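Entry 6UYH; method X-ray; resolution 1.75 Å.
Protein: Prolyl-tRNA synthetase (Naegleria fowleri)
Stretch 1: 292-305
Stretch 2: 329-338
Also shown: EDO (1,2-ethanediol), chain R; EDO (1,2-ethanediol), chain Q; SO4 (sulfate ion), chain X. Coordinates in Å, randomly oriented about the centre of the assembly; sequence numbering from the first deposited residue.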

# COMPACT_ATOMS: atom_id res chain seq x y z
N PRO A 292 18.78 -7.83 -9.02
CA PRO A 292 18.34 -7.79 -10.42
C PRO A 292 18.05 -6.36 -10.82
O PRO A 292 17.40 -5.63 -10.06
N PRO A 293 18.56 -5.91 -11.97
CA PRO A 293 18.48 -4.47 -12.30
C PRO A 293 17.07 -3.87 -12.25
O PRO A 293 16.93 -2.70 -11.90
N ARG A 294 16.03 -4.63 -12.58
CA ARG A 294 14.71 -4.03 -12.65
C ARG A 294 14.08 -3.78 -11.28
O ARG A 294 13.06 -3.09 -11.20
N VAL A 295 14.66 -4.31 -10.20
CA VAL A 295 14.17 -3.99 -8.87
C VAL A 295 15.25 -3.35 -8.00
O VAL A 295 15.06 -3.22 -6.79
N ALA A 296 16.36 -2.92 -8.60
CA ALA A 296 17.46 -2.35 -7.83
C ALA A 296 17.18 -0.89 -7.50
O ALA A 296 16.99 -0.08 -8.41
N PHE A 297 17.21 -0.55 -6.20
CA PHE A 297 16.98 0.84 -5.78
C PHE A 297 17.92 1.79 -6.49
O PHE A 297 17.55 2.93 -6.81
N CYS A 298 19.15 1.35 -6.73
CA CYS A 298 20.12 2.06 -7.55
C CYS A 298 20.65 1.07 -8.57
O CYS A 298 21.14 -0.00 -8.19
N GLN A 299 20.53 1.40 -9.85
CA GLN A 299 21.00 0.49 -10.88
C GLN A 299 22.46 0.71 -11.24
O GLN A 299 23.17 -0.25 -11.56
N VAL A 300 22.92 1.96 -11.21
CA VAL A 300 24.27 2.31 -11.62
C VAL A 300 24.82 3.30 -10.60
O VAL A 300 24.16 4.30 -10.30
N VAL A 301 26.01 3.03 -10.07
CA VAL A 301 26.71 3.98 -9.22
C VAL A 301 27.94 4.48 -9.97
O VAL A 301 28.69 3.68 -10.54
N VAL A 302 28.12 5.80 -10.01
CA VAL A 302 29.24 6.43 -10.70
C VAL A 302 30.24 6.88 -9.66
O VAL A 302 29.88 7.58 -8.70
N ILE A 303 31.50 6.48 -9.83
CA ILE A 303 32.52 6.81 -8.84
C ILE A 303 33.70 7.50 -9.51
O ILE A 303 34.41 6.89 -10.32
N PRO A 304 33.94 8.78 -9.22
CA PRO A 304 35.15 9.44 -9.72
C PRO A 304 36.34 9.07 -8.85
O PRO A 304 36.25 9.10 -7.62
N LEU A 305 37.45 8.71 -9.49
CA LEU A 305 38.68 8.38 -8.79
C LEU A 305 39.50 9.66 -8.59
O LEU A 305 39.90 10.30 -9.57
N ALA A 329 17.75 9.48 -18.91
CA ALA A 329 17.25 8.27 -19.54
C ALA A 329 16.42 7.41 -18.61
O ALA A 329 15.96 6.34 -19.02
N GLY A 330 16.20 7.84 -17.37
CA GLY A 330 15.37 7.11 -16.45
C GLY A 330 16.08 6.01 -15.70
O GLY A 330 15.41 5.18 -15.07
N ILE A 331 17.40 5.97 -15.75
CA ILE A 331 18.18 4.99 -14.99
C ILE A 331 18.34 5.51 -13.57
O ILE A 331 18.64 6.70 -13.36
N ARG A 332 18.14 4.64 -12.58
CA ARG A 332 18.32 5.02 -11.19
C ARG A 332 19.81 5.04 -10.90
O ARG A 332 20.45 4.00 -10.74
N VAL A 333 20.39 6.24 -10.84
CA VAL A 333 21.84 6.41 -10.83
C VAL A 333 22.22 7.21 -9.60
O VAL A 333 21.48 8.10 -9.18
N LYS A 334 23.37 6.87 -9.02
CA LYS A 334 23.94 7.62 -7.92
C LYS A 334 25.36 8.06 -8.28
O LYS A 334 26.07 7.36 -9.01
N LEU A 335 25.75 9.22 -7.77
CA LEU A 335 27.10 9.75 -7.94
C LEU A 335 27.76 9.77 -6.57
O LEU A 335 27.39 10.58 -5.71
N ASP A 336 28.72 8.88 -6.35
CA ASP A 336 29.40 8.78 -5.06
C ASP A 336 30.72 9.53 -5.14
O ASP A 336 31.78 8.96 -5.43
N ASP A 337 30.67 10.84 -4.87
CA ASP A 337 31.86 11.67 -4.81
C ASP A 337 32.25 12.01 -3.37
O ASP A 337 32.78 13.09 -3.12
N ARG A 338 31.97 11.11 -2.43
CA ARG A 338 32.38 11.31 -1.05
C ARG A 338 33.89 11.46 -0.95
O ARG A 338 34.64 10.69 -1.55

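The most striking feature of this contact is the reciprocal clasp between Gln 299 and Arg 332, just ahead of a short parallel pair of strands. Both CA-to-CB bonds point toward the opposite stretch. Arg 332 (chi1 m, chi2 t, chi3 m) folds back along the loop, and its NE and NH2 both donate to Ala 296 O, at 2.7 and 2.9 Å. Its main chain meets Gln 299 twice: Arg 332 N donates to Gln 299 OE1 (2.9 Å), while Arg 332 O accepts from Gln 299 N (2.7 Å) and also from Val 300 N (3.2 Å). The Gln 299 side chain (chi1 m, chi2 t) lays its amide over one face of the guanidinium and turns NE2 to Pro 293 O (3.0 Å) and to O2 of the chain R ethanediol (2.8 Å). The same O2 lies 2.6 Å from water 1, which accepts from Arg 332 NH1 at 3.0 Å, so solvent completes the cluster.

Beyond the clasp, Lys 334 N to Val 300 O (3.0 Å), Val 302 N to Lys 334 O (2.8 Å) and Asp 336 N to Val 302 O (2.9 Å) zip the strands together. Val 300 and Val 302, both t, share a face with Val 333 (p) and Leu 335. There Val 300 CG2 reaches Ile 331 CG2 and Val 302 CG2 reaches Val 333 CG2, each at 3.8 Å; farther along, Leu 335 CD1 packs 3.9 Å from Pro 304 CD.

Val 301 (p) and Lys 334 occupy the other face. The lysine chain (m, t, t, m), trans through chi2 and chi3 and turned at chi4, passes Cys 298, with Lys 334 CG 3.8 Å from Cys 298 SG, and brings CE to the edge of the Phe 297 ring, 4.3 Å from CE1. Asp 336 (t) sets CB 4.1 Å from Val 301 CG2, and its carboxylate forms a salt bridge with Arg 338 (Asp 336 OD2 to Arg 338 NH2, 2.8 Å).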

# COMPACT_ATOMS: atom_id res chain seq x y z
CB PRO A 292 17.06 -8.64 -10.42
CG PRO A 292 17.09 -9.43 -9.14
CD PRO A 292 17.83 -8.55 -8.16
CB PRO A 293 19.06 -4.43 -13.72
CG PRO A 293 20.06 -5.55 -13.73
CD PRO A 293 19.47 -6.64 -12.87
CB ARG A 294 13.79 -4.90 -13.51
CG ARG A 294 14.17 -4.80 -15.00
CD ARG A 294 13.78 -6.02 -15.82
NE ARG A 294 14.62 -6.14 -17.02
CZ ARG A 294 14.58 -7.17 -17.86
NH1 ARG A 294 13.74 -8.17 -17.64
NH2 ARG A 294 15.39 -7.19 -18.92
CB VAL A 295 13.56 -5.22 -8.16
CG1 VAL A 295 12.40 -5.78 -8.99
CG2 VAL A 295 14.63 -6.29 -7.92
CB ALA A 296 18.76 -2.47 -8.63
CB PHE A 297 17.14 0.96 -4.26
CG PHE A 297 18.57 0.90 -3.81
CD1 PHE A 297 19.28 2.06 -3.56
CD2 PHE A 297 19.21 -0.33 -3.68
CE1 PHE A 297 20.61 2.00 -3.17
CE2 PHE A 297 20.55 -0.40 -3.30
CZ PHE A 297 21.25 0.77 -3.05
CB CYS A 298 21.26 2.63 -6.70
SG CYS A 298 22.65 3.30 -7.65
CB GLN A 299 20.14 0.63 -12.14
CG GLN A 299 18.68 0.27 -11.91
CD GLN A 299 17.83 0.68 -13.08
OE1 GLN A 299 17.78 1.86 -13.44
NE2 GLN A 299 17.16 -0.28 -13.70
CB VAL A 300 24.32 2.93 -13.03
CG1 VAL A 300 25.76 3.25 -13.43
CG2 VAL A 300 23.66 2.02 -14.06
CB VAL A 301 27.09 3.37 -7.85
CG1 VAL A 301 27.99 2.14 -8.00
CG2 VAL A 301 27.73 4.44 -6.94
CB VAL A 302 28.77 7.62 -11.56
CG1 VAL A 302 29.93 8.18 -12.38
CG2 VAL A 302 27.63 7.21 -12.48
CB ILE A 303 32.98 5.55 -8.08
CG1 ILE A 303 31.77 4.85 -7.44
CG2 ILE A 303 34.00 5.91 -7.01
CD1 ILE A 303 32.13 3.66 -6.59
CB PRO A 304 34.81 10.93 -9.63
CG PRO A 304 33.85 11.01 -8.49
CD PRO A 304 33.06 9.72 -8.48
CB LEU A 305 39.48 7.34 -9.57
CG LEU A 305 38.65 6.12 -9.97
CD1 LEU A 305 39.51 5.09 -10.69
CD2 LEU A 305 37.99 5.51 -8.74
CB ALA A 329 18.42 7.44 -20.09
CB ILE A 331 19.53 4.75 -15.67
CG1 ILE A 331 19.32 4.18 -17.08
CG2 ILE A 331 20.43 3.85 -14.82
CD1 ILE A 331 20.57 4.18 -17.96
CB ARG A 332 17.55 4.08 -10.27
CG ARG A 332 16.05 4.16 -10.50
CD ARG A 332 15.25 3.23 -9.57
NE ARG A 332 15.55 1.81 -9.76
CZ ARG A 332 15.06 1.05 -10.73
NH1 ARG A 332 14.25 1.58 -11.65
NH2 ARG A 332 15.38 -0.24 -10.80
CB VAL A 333 22.34 7.09 -12.13
CG1 VAL A 333 21.63 8.42 -12.36
CG2 VAL A 333 23.85 7.29 -12.10
CB LYS A 334 23.96 6.81 -6.63
CG LYS A 334 22.59 6.69 -5.99
CD LYS A 334 22.66 6.16 -4.57
CE LYS A 334 21.29 6.18 -3.92
NZ LYS A 334 20.65 7.52 -4.04
CB LEU A 335 27.04 11.14 -8.58
CG LEU A 335 28.25 12.08 -8.54
CD1 LEU A 335 29.54 11.34 -8.82
CD2 LEU A 335 28.05 13.19 -9.56
CB ASP A 336 29.61 7.33 -4.65
CG ASP A 336 30.15 7.19 -3.24
OD1 ASP A 336 30.46 8.23 -2.60
OD2 ASP A 336 30.28 6.05 -2.76
CB ASP A 337 31.66 12.94 -5.63
CG ASP A 337 30.45 13.74 -5.19
OD1 ASP A 337 29.69 13.26 -4.32
OD2 ASP A 337 30.25 14.85 -5.73
CB ARG A 338 31.91 10.14 -0.19
CG ARG A 338 30.42 10.14 0.11
CD ARG A 338 30.02 8.94 0.96
NE ARG A 338 29.95 7.71 0.18
CZ ARG A 338 29.54 6.55 0.66
NH1 ARG A 338 29.16 6.45 1.92
NH2 ARG A 338 29.49 5.47 -0.12
C1 EDO R . 15.88 2.26 -16.75
O1 EDO R . 15.05 1.91 -17.87
C2 EDO R . 15.27 1.66 -15.49
O2 EDO R . 15.17 0.23 -15.65
C1 EDO Q . 16.71 -2.69 -16.92
O1 EDO Q . 15.89 -3.41 -17.84
C2 EDO Q . 17.43 -1.58 -17.69
O2 EDO Q . 16.50 -0.88 -18.50
S SO4 X . 29.43 7.50 5.35
O1 SO4 X . 28.27 8.14 5.96
O2 SO4 X . 29.02 6.25 4.73
O3 SO4 X . 30.44 7.23 6.37
O4 SO4 X . 29.99 8.40 4.33
O HOH W 1 13.78 -0.65 -13.58